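Local coordinates for putative cytochrome P450 hydroxylase (Chondromyces apiculatus DSM 436, PDB 6GMF), which probably acts as a heme-dependent monooxygenase of the cytochrome P450 family, inserting oxygen into terpenes, at residues V12-F20 with W376-S384; L263-E271 with R350-L361. All coordinates share one frame; numbering follows the deposited sequence.

Contact 1: V12-F20 with W376-S384; sequences VLRNPYALF and WSPSFFIRS
With CG anti to the backbone N (chi1 178°) and a bend at chi2 (87°), Arg383 swings its guanidinium up to the Leu13-Pro16 turn, while Phe380, also anti (chi1 -179°), sends its ring among Val12, Leu19 and Phe20. The loop between strands 368-369 and 389-391, near the C-terminus, packs in this way on the N-terminal helices 10-14 and 16-26. The guanidinium is sandwiched: Pro16 CD lies over one face, 3.6 Å from Arg383 NH1, and the Trp376 indole against the other, with Arg383 CZ over the indole centre. Carbonyls ending helix 10-14 sit at its edge. Arg14 O takes two weak hydrogen bonds, from Arg383 NH1 at 3.3 Å and Arg383 NH2 at 3.4 Å, and Leu13 O is 2.8 Å from Arg383 NH1. Arg383 NE makes a salt bridge with Glu277, which also hydrogen-bonds Tyr17 OH. Phe380 CZ comes 3.8 Å from Phe20 CE1, at the edge of the Phe20 ring. A leucine in place of Arg383 would probably leave the Arg14 carbonyl and Glu277 without their mate and open a gap between Pro16 and Trp376. One buried cation thus joins the helix end to an acid, and both are likely to ease its charge.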
loop_
_atom_site.group_PDB
_atom_site.type_symbol
_atom_site.label_atom_id
_atom_site.label_comp_id
_atom_site.label_asym_id
_atom_site.label_seq_id
_atom_site.Cartn_x
_atom_site.Cartn_y
_atom_site.Cartn_z
ATOM N N VAL A 12 12.813 -4.621 -16.027
ATOM C CA VAL A 12 12.749 -4.195 -14.612
ATOM C C VAL A 12 11.293 -4.217 -14.135
ATOM O O VAL A 12 11.012 -4.584 -12.979
ATOM C CB VAL A 12 13.410 -2.823 -14.371
ATOM C CG1 VAL A 12 13.187 -2.348 -12.938
ATOM C CG2 VAL A 12 14.896 -2.877 -14.665
ATOM N N LEU A 13 10.367 -3.820 -15.000
ATOM C CA LEU A 13 8.951 -3.806 -14.681
ATOM C C LEU A 13 8.447 -5.256 -14.587
ATOM O O LEU A 13 7.653 -5.619 -13.689
ATOM C CB LEU A 13 8.206 -2.955 -15.716
ATOM C CG LEU A 13 8.232 -1.421 -15.529
ATOM C CD1 LEU A 13 8.712 -0.958 -14.135
ATOM C CD2 LEU A 13 9.048 -0.735 -16.618
ATOM N N ARG A 14 9.023 -6.133 -15.417
ATOM C CA ARG A 14 8.613 -7.510 -15.446
ATOM C C ARG A 14 9.107 -8.252 -14.214
ATOM O O ARG A 14 8.342 -9.012 -13.626
ATOM C CB ARG A 14 9.138 -8.249 -16.679
ATOM C CG ARG A 14 8.731 -9.711 -16.679
ATOM C CD ARG A 14 9.397 -10.521 -17.761
ATOM N NE ARG A 14 10.836 -10.668 -17.568
ATOM C CZ ARG A 14 11.447 -11.538 -16.759
ATOM N NH1 ARG A 14 10.765 -12.350 -15.965
ATOM N NH2 ARG A 14 12.768 -11.589 -16.771
ATOM N N ASN A 15 10.388 -8.056 -13.873
ATOM C CA ASN A 15 10.988 -8.752 -12.805
ATOM C C ASN A 15 12.052 -7.870 -12.182
ATOM O O ASN A 15 13.240 -7.995 -12.438
ATOM C CB ASN A 15 11.577 -10.108 -13.218
ATOM C CG ASN A 15 12.328 -10.770 -12.087
ATOM O OD1 ASN A 15 12.073 -10.484 -10.914
ATOM N ND2 ASN A 15 13.340 -11.559 -12.421
ATOM N N PRO A 16 11.661 -6.989 -11.242
ATOM C CA PRO A 16 12.609 -6.088 -10.599
ATOM C C PRO A 16 13.616 -6.818 -9.696
ATOM O O PRO A 16 14.658 -6.267 -9.357
ATOM C CB PRO A 16 11.684 -5.135 -9.816
ATOM C CG PRO A 16 10.486 -5.991 -9.511
ATOM C CD PRO A 16 10.297 -6.837 -10.751
ATOM N N TYR A 17 13.320 -8.064 -9.315
ATOM C CA TYR A 17 14.131 -8.778 -8.371
ATOM C C TYR A 17 15.486 -9.186 -8.955
ATOM O O TYR A 17 16.453 -9.438 -8.193
ATOM C CB TYR A 17 13.358 -9.980 -7.822
ATOM C CG TYR A 17 12.042 -9.547 -7.256
ATOM C CD1 TYR A 17 12.015 -8.877 -6.047
ATOM C CD2 TYR A 17 10.857 -9.680 -7.964
ATOM C CE1 TYR A 17 10.834 -8.398 -5.530
ATOM C CE2 TYR A 17 9.658 -9.228 -7.451
ATOM C CZ TYR A 17 9.663 -8.547 -6.245
ATOM O OH TYR A 17 8.510 -8.097 -5.668
ATOM N N ALA A 18 15.567 -9.215 -10.291
ATOM C CA ALA A 18 16.842 -9.489 -10.940
ATOM C C ALA A 18 17.797 -8.288 -10.762
ATOM O O ALA A 18 18.954 -8.447 -10.300
ATOM C CB ALA A 18 16.583 -9.833 -12.389
ATOM N N LEU A 19 17.275 -7.087 -11.039
ATOM C CA LEU A 19 17.980 -5.865 -10.743
ATOM C C LEU A 19 18.364 -5.820 -9.257
ATOM O O LEU A 19 19.500 -5.466 -8.932
ATOM C CB LEU A 19 17.126 -4.658 -11.124
ATOM C CG LEU A 19 17.589 -3.316 -10.558
ATOM C CD1 LEU A 19 18.868 -2.844 -11.220
ATOM C CD2 LEU A 19 16.502 -2.263 -10.685
ATOM N N PHE A 20 17.410 -6.120 -8.363
ATOM C CA PHE A 20 17.660 -5.949 -6.940
ATOM C C PHE A 20 18.814 -6.858 -6.498
ATOM O O PHE A 20 19.642 -6.476 -5.717
ATOM C CB PHE A 20 16.401 -6.178 -6.098
ATOM C CG PHE A 20 15.252 -5.224 -6.387
ATOM C CD1 PHE A 20 15.447 -3.953 -6.922
ATOM C CD2 PHE A 20 13.960 -5.599 -6.075
ATOM C CE1 PHE A 20 14.381 -3.093 -7.123
ATOM C CE2 PHE A 20 12.895 -4.748 -6.294
ATOM C CZ PHE A 20 13.109 -3.480 -6.795
ATOM N N TRP A 376 1.938 -6.546 -15.549
ATOM C CA TRP A 376 2.195 -5.659 -14.401
ATOM C C TRP A 376 1.949 -4.196 -14.773
ATOM O O TRP A 376 2.316 -3.750 -15.868
ATOM C CB TRP A 376 3.617 -5.832 -13.891
ATOM C CG TRP A 376 3.876 -7.207 -13.385
ATOM C CD1 TRP A 376 4.560 -8.217 -13.990
ATOM C CD2 TRP A 376 3.411 -7.740 -12.143
ATOM N NE1 TRP A 376 4.541 -9.348 -13.216
ATOM C CE2 TRP A 376 3.856 -9.071 -12.055
ATOM C CE3 TRP A 376 2.659 -7.204 -11.094
ATOM C CZ2 TRP A 376 3.552 -9.881 -10.964
ATOM C CZ3 TRP A 376 2.416 -7.984 -9.990
ATOM C CH2 TRP A 376 2.835 -9.311 -9.933
ATOM N N SER A 377 1.361 -3.439 -13.838
ATOM C CA SER A 377 1.195 -2.026 -13.992
ATOM C C SER A 377 2.564 -1.389 -14.184
ATOM O O SER A 377 3.529 -1.767 -13.532
ATOM C CB SER A 377 0.481 -1.441 -12.807
ATOM O OG SER A 377 -0.856 -1.934 -12.745
ATOM N N PRO A 378 2.693 -0.378 -15.062
ATOM C CA PRO A 378 3.995 0.188 -15.375
ATOM C C PRO A 378 4.444 1.147 -14.257
ATOM O O PRO A 378 4.523 2.373 -14.451
ATOM C CB PRO A 378 3.704 0.874 -16.730
ATOM C CG PRO A 378 2.283 1.342 -16.606
ATOM C CD PRO A 378 1.592 0.250 -15.814
ATOM N N SER A 379 4.681 0.576 -13.067
ATOM C CA SER A 379 5.173 1.293 -11.912
ATOM C C SER A 379 6.269 0.458 -11.243
ATOM O O SER A 379 6.115 -0.753 -10.973
ATOM C CB SER A 379 4.056 1.666 -10.950
ATOM O OG SER A 379 4.558 2.349 -9.793
ATOM N N PHE A 380 7.408 1.109 -11.036
ATOM C CA PHE A 380 8.502 0.593 -10.231
ATOM C C PHE A 380 8.153 0.644 -8.744
ATOM O O PHE A 380 8.668 -0.164 -7.957
ATOM C CB PHE A 380 9.729 1.487 -10.428
ATOM C CG PHE A 380 10.957 1.061 -9.678
ATOM C CD1 PHE A 380 11.647 -0.084 -10.045
ATOM C CD2 PHE A 380 11.471 1.834 -8.649
ATOM C CE1 PHE A 380 12.809 -0.467 -9.398
ATOM C CE2 PHE A 380 12.645 1.460 -8.012
ATOM C CZ PHE A 380 13.309 0.297 -8.363
ATOM N N PHE A 381 7.299 1.602 -8.402
ATOM C CA PHE A 381 7.053 1.980 -7.004
ATOM C C PHE A 381 5.988 1.097 -6.377
ATOM O O PHE A 381 6.185 0.704 -5.221
ATOM C CB PHE A 381 6.689 3.458 -6.938
ATOM C CG PHE A 381 7.819 4.284 -7.499
ATOM C CD1 PHE A 381 8.920 4.599 -6.723
ATOM C CD2 PHE A 381 7.829 4.649 -8.835
ATOM C CE1 PHE A 381 9.976 5.329 -7.248
ATOM C CE2 PHE A 381 8.880 5.394 -9.354
ATOM C CZ PHE A 381 9.965 5.705 -8.570
ATOM N N ILE A 382 4.882 0.845 -7.088
ATOM C CA ILE A 382 3.810 -0.029 -6.619
ATOM C C ILE A 382 3.759 -1.219 -7.560
ATOM O O ILE A 382 3.557 -1.034 -8.779
ATOM C CB ILE A 382 2.463 0.705 -6.596
ATOM C CG1 ILE A 382 2.495 1.910 -5.670
ATOM C CG2 ILE A 382 1.359 -0.255 -6.164
ATOM C CD1 ILE A 382 2.570 1.521 -4.225
ATOM N N ARG A 383 3.866 -2.421 -7.002
ATOM C CA ARG A 383 3.866 -3.695 -7.768
ATOM C C ARG A 383 2.433 -4.265 -7.758
ATOM O O ARG A 383 1.939 -4.666 -6.691
ATOM C CB ARG A 383 4.856 -4.658 -7.108
ATOM C CG ARG A 383 4.908 -6.024 -7.761
ATOM C CD ARG A 383 5.893 -6.028 -8.892
ATOM N NE ARG A 383 6.335 -7.397 -9.215
ATOM C CZ ARG A 383 6.691 -7.872 -10.404
ATOM N NH1 ARG A 383 6.789 -7.078 -11.441
ATOM N NH2 ARG A 383 6.952 -9.161 -10.537
ATOM N N SER A 384 1.747 -4.243 -8.908
ATOM C CA SER A 384 0.372 -4.671 -8.996
ATOM C C SER A 384 0.061 -5.110 -10.419
ATOM O O SER A 384 0.580 -4.543 -11.362
ATOM C CB SER A 384 -0.560 -3.576 -8.577
ATOM O OG SER A 384 -0.638 -2.574 -9.578
#

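Contact 2: L263-E271 with R350-L361; sequences LSLVPAVVE and RLEAKVMLEVLL
This is a helix-helix packing contact in the conserved core of the P450 fold. By position in the family, helix 266-276 is the K helix, which carries the ExxR motif, and helix 346-363 is the L helix that follows the heme-ligating cysteine loop. The axes of 266-271 and 350-361 approach to 9.2 Å, with N-to-C directions 122° apart. Val266 is the knob of a knobs-into-holes fit, set among Lys354, Leu357, Glu358 and Leu361. Its two branches divide the work: CG1, anti to the backbone N, drops onto Lys354 O at 3.6 Å, and CG2 meets Leu361 CD1. One turn further on, Val270 CG2 fits between Ala353 CB and Leu357 CD1, 3.9 Å from each. Before the helix, the Leu263 and Leu361 side chains run alongside in opposite senses, Leu263 CD2 3.7 Å from Leu361 CB. Helix 220-251 backs this apolar seam by touching Ala353 and Leu357.

Charge closes the far end. The extended Arg350 grips Glu271 side-on in a salt bridge, Arg350 NE to Glu271 OE2 at 2.8 Å in a virtually straight bond (179°) and Arg350 NH2 to Glu271 OE1 at 2.9 Å, both oxygens met on the syn side but somewhat out of the carboxylate plane. The carboxylate is twisted 36° from the guanidinium plane, and His333 also bonds Glu271 OE1, so two residues hold this acid. Lys354 and Glu358 send their polar ends to Glu107 and Arg111 of helix 107-119. At the Leu263 end a single water spans the groove, donating to Leu263 O at 2.7 Å and to Glu358 OE2 at 2.6 Å.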
loop_
_atom_site.group_PDB
_atom_site.type_symbol
_atom_site.label_atom_id
_atom_site.label_comp_id
_atom_site.label_asym_id
_atom_site.label_seq_id
_atom_site.Cartn_x
_atom_site.Cartn_y
_atom_site.Cartn_z
ATOM N N LEU A 263 -8.041 -23.036 5.294
ATOM C CA LEU A 263 -8.168 -21.596 5.292
ATOM C C LEU A 263 -7.420 -20.925 6.450
ATOM O O LEU A 263 -7.133 -19.737 6.363
ATOM C CB LEU A 263 -9.660 -21.262 5.323
ATOM C CG LEU A 263 -10.410 -21.673 4.055
ATOM C CD1 LEU A 263 -11.887 -21.334 4.172
ATOM C CD2 LEU A 263 -9.817 -21.021 2.812
ATOM N N SER A 264 -7.050 -21.656 7.516
ATOM C CA SER A 264 -6.273 -21.075 8.614
ATOM C C SER A 264 -4.859 -20.660 8.149
ATOM O O SER A 264 -4.221 -19.972 8.845
ATOM C CB SER A 264 -6.164 -22.009 9.792
ATOM O OG SER A 264 -5.540 -23.214 9.379
ATOM N N LEU A 265 -4.443 -21.105 6.966
ATOM C CA LEU A 265 -3.149 -20.719 6.359
ATOM C C LEU A 265 -3.167 -19.265 5.833
ATOM O O LEU A 265 -2.107 -18.680 5.556
ATOM C CB LEU A 265 -2.855 -21.690 5.216
ATOM C CG LEU A 265 -2.387 -23.083 5.655
ATOM C CD1 LEU A 265 -2.163 -23.969 4.436
ATOM C CD2 LEU A 265 -1.146 -22.953 6.513
ATOM N N VAL A 266 -4.355 -18.688 5.640
ATOM C CA VAL A 266 -4.448 -17.430 4.883
ATOM C C VAL A 266 -3.605 -16.323 5.517
ATOM O O VAL A 266 -2.945 -15.599 4.764
ATOM C CB VAL A 266 -5.920 -17.014 4.661
ATOM C CG1 VAL A 266 -6.042 -15.550 4.238
ATOM C CG2 VAL A 266 -6.588 -17.930 3.645
ATOM N N PRO A 267 -3.556 -16.108 6.846
ATOM C CA PRO A 267 -2.713 -15.051 7.410
ATOM C C PRO A 267 -1.242 -15.238 6.997
ATOM O O PRO A 267 -0.542 -14.240 6.700
ATOM C CB PRO A 267 -2.932 -15.071 8.916
ATOM C CG PRO A 267 -4.313 -15.742 9.028
ATOM C CD PRO A 267 -4.437 -16.706 7.870
ATOM N N ALA A 268 -0.807 -16.495 6.911
ATOM C CA ALA A 268 0.557 -16.778 6.528
ATOM C C ALA A 268 0.775 -16.515 5.037
ATOM O O ALA A 268 1.877 -16.120 4.639
ATOM C CB ALA A 268 0.921 -18.201 6.868
ATOM N N VAL A 269 -0.234 -16.804 4.222
ATOM C CA VAL A 269 -0.202 -16.527 2.825
ATOM C C VAL A 269 0.029 -15.015 2.683
ATOM O O VAL A 269 0.922 -14.588 1.933
ATOM C CB VAL A 269 -1.479 -16.993 2.097
ATOM C CG1 VAL A 269 -1.477 -16.571 0.639
ATOM C CG2 VAL A 269 -1.670 -18.520 2.186
ATOM N N VAL A 270 -0.756 -14.233 3.422
ATOM C CA VAL A 270 -0.700 -12.792 3.295
ATOM C C VAL A 270 0.709 -12.294 3.657
ATOM O O VAL A 270 1.256 -11.395 2.985
ATOM C CB VAL A 270 -1.806 -12.116 4.113
ATOM C CG1 VAL A 270 -1.591 -10.618 4.217
ATOM C CG2 VAL A 270 -3.177 -12.409 3.533
ATOM N N GLU A 271 1.286 -12.787 4.754
ATOM C CA GLU A 271 2.632 -12.353 5.150
ATOM C C GLU A 271 3.653 -12.756 4.084
ATOM O O GLU A 271 4.533 -11.975 3.783
ATOM C CB GLU A 271 3.057 -12.898 6.512
ATOM C CG GLU A 271 2.238 -12.366 7.657
ATOM C CD GLU A 271 2.184 -10.850 7.703
ATOM O OE1 GLU A 271 3.228 -10.231 7.935
ATOM O OE2 GLU A 271 1.076 -10.319 7.524
ATOM N N ARG A 350 -4.056 -6.067 6.289
ATOM C CA ARG A 350 -3.950 -7.503 6.666
ATOM C C ARG A 350 -5.348 -8.115 6.802
ATOM O O ARG A 350 -5.526 -9.282 6.396
ATOM C CB ARG A 350 -3.156 -7.654 7.969
ATOM C CG ARG A 350 -1.648 -7.543 7.792
ATOM C CD ARG A 350 -0.905 -7.599 9.114
ATOM N NE ARG A 350 0.491 -7.977 8.950
ATOM C CZ ARG A 350 1.520 -7.286 9.427
ATOM N NH1 ARG A 350 1.309 -6.234 10.199
ATOM N NH2 ARG A 350 2.755 -7.650 9.131
ATOM N N LEU A 351 -6.292 -7.348 7.350
ATOM C CA LEU A 351 -7.669 -7.821 7.551
ATOM C C LEU A 351 -8.426 -7.937 6.224
ATOM O O LEU A 351 -9.068 -8.933 5.954
ATOM C CB LEU A 351 -8.387 -6.833 8.473
ATOM C CG LEU A 351 -9.825 -7.200 8.813
ATOM C CD1 LEU A 351 -9.890 -8.637 9.329
ATOM C CD2 LEU A 351 -10.387 -6.217 9.815
ATOM N N GLU A 352 -8.323 -6.900 5.364
ATOM C CA GLU A 352 -9.020 -6.941 4.070
ATOM C C GLU A 352 -8.495 -8.130 3.266
ATOM O O GLU A 352 -9.253 -8.835 2.603
ATOM C CB GLU A 352 -8.808 -5.624 3.309
ATOM C CG GLU A 352 -9.526 -4.455 3.964
ATOM C CD GLU A 352 -9.526 -3.167 3.162
ATOM O OE1 GLU A 352 -9.377 -3.221 1.942
ATOM O OE2 GLU A 352 -9.690 -2.107 3.785
ATOM N N ALA A 353 -7.161 -8.294 3.275
ATOM C CA ALA A 353 -6.568 -9.333 2.465
ATOM C C ALA A 353 -6.988 -10.708 3.017
ATOM O O ALA A 353 -7.333 -11.623 2.228
ATOM C CB ALA A 353 -5.061 -9.184 2.394
ATOM N N LYS A 354 -6.878 -10.867 4.336
ATOM C CA LYS A 354 -7.296 -12.183 4.939
ATOM C C LYS A 354 -8.742 -12.482 4.551
ATOM O O LYS A 354 -9.068 -13.597 4.062
ATOM C CB LYS A 354 -7.158 -12.145 6.445
ATOM C CG LYS A 354 -7.620 -13.417 7.162
ATOM C CD LYS A 354 -7.886 -13.208 8.620
ATOM C CE LYS A 354 -9.279 -12.659 8.831
ATOM N NZ LYS A 354 -9.785 -12.868 10.212
ATOM N N VAL A 355 -9.615 -11.503 4.784
ATOM C CA VAL A 355 -11.032 -11.796 4.574
ATOM C C VAL A 355 -11.301 -12.061 3.091
ATOM O O VAL A 355 -11.936 -13.028 2.739
ATOM C CB VAL A 355 -11.948 -10.718 5.161
ATOM C CG1 VAL A 355 -13.390 -10.932 4.689
ATOM C CG2 VAL A 355 -11.883 -10.679 6.678
ATOM N N MET A 356 -10.753 -11.231 2.179
ATOM C CA MET A 356 -11.058 -11.398 0.779
ATOM C C MET A 356 -10.516 -12.746 0.293
ATOM O O MET A 356 -11.186 -13.458 -0.454
ATOM C CB MET A 356 -10.460 -10.274 -0.075
ATOM C CG MET A 356 -10.981 -10.198 -1.467
ATOM S SD MET A 356 -12.732 -9.777 -1.524
ATOM C CE MET A 356 -13.451 -11.331 -2.040
ATOM N N LEU A 357 -9.305 -13.110 0.716
ATOM C CA LEU A 357 -8.738 -14.371 0.260
ATOM C C LEU A 357 -9.514 -15.543 0.900
ATOM O O LEU A 357 -9.752 -16.555 0.223
ATOM C CB LEU A 357 -7.248 -14.418 0.592
ATOM C CG LEU A 357 -6.379 -13.505 -0.274
ATOM C CD1 LEU A 357 -4.998 -13.482 0.292
ATOM C CD2 LEU A 357 -6.358 -13.941 -1.740
ATOM N N GLU A 358 -9.950 -15.410 2.154
ATOM C CA GLU A 358 -10.764 -16.485 2.801
ATOM C C GLU A 358 -12.032 -16.745 1.974
ATOM O O GLU A 358 -12.416 -17.896 1.717
ATOM C CB GLU A 358 -11.199 -16.129 4.221
ATOM C CG GLU A 358 -10.180 -16.412 5.289
ATOM C CD GLU A 358 -10.575 -15.844 6.647
ATOM O OE1 GLU A 358 -11.480 -14.952 6.711
ATOM O OE2 GLU A 358 -9.986 -16.260 7.650
ATOM N N VAL A 359 -12.679 -15.671 1.525
ATOM C CA VAL A 359 -13.921 -15.807 0.787
ATOM C C VAL A 359 -13.630 -16.347 -0.617
ATOM O O VAL A 359 -14.334 -17.238 -1.124
ATOM C CB VAL A 359 -14.679 -14.473 0.804
ATOM C CG1 VAL A 359 -15.920 -14.501 -0.082
ATOM C CG2 VAL A 359 -15.044 -14.101 2.235
ATOM N N LEU A 360 -12.645 -15.772 -1.309
ATOM C CA LEU A 360 -12.334 -16.268 -2.661
ATOM C C LEU A 360 -11.983 -17.760 -2.626
ATOM O O LEU A 360 -12.464 -18.557 -3.473
ATOM C CB LEU A 360 -11.145 -15.493 -3.220
ATOM C CG LEU A 360 -11.449 -14.104 -3.757
ATOM C CD1 LEU A 360 -10.152 -13.316 -3.883
ATOM C CD2 LEU A 360 -12.171 -14.184 -5.094
ATOM N N LEU A 361 -11.107 -18.120 -1.690
ATOM C CA LEU A 361 -10.565 -19.468 -1.638
ATOM C C LEU A 361 -11.688 -20.439 -1.296
ATOM O O LEU A 361 -11.668 -21.563 -1.803
ATOM C CB LEU A 361 -9.444 -19.556 -0.598
ATOM C CG LEU A 361 -8.122 -18.897 -0.980
ATOM C CD1 LEU A 361 -7.013 -19.240 0.004
ATOM C CD2 LEU A 361 -7.712 -19.246 -2.387
HETATM O O HOH W 1 -7.751 -17.517 7.816
#

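Contact 2 is nested within the long loop of chain that contact 1 closes; their centres lie 24 Å apart and their nearest atoms about 11 Å, so they do not touch. Helix 220-251 serves both: Ser240 and Asn244 hydrogen-bond Arg383 O, while Leu241 and Ala245 pack on Ala353 and Leu357. Glu277, just past the end of helix 266-276, ties the helix of contact 2 to contact 1. Both contacts lie near the heme. The side chain of Arg383 is about 9 Å from it and that of Ala353 about 7 Å, while the Arg350 side chain is about 8 Å from that of Cys343, the axial iron ligand.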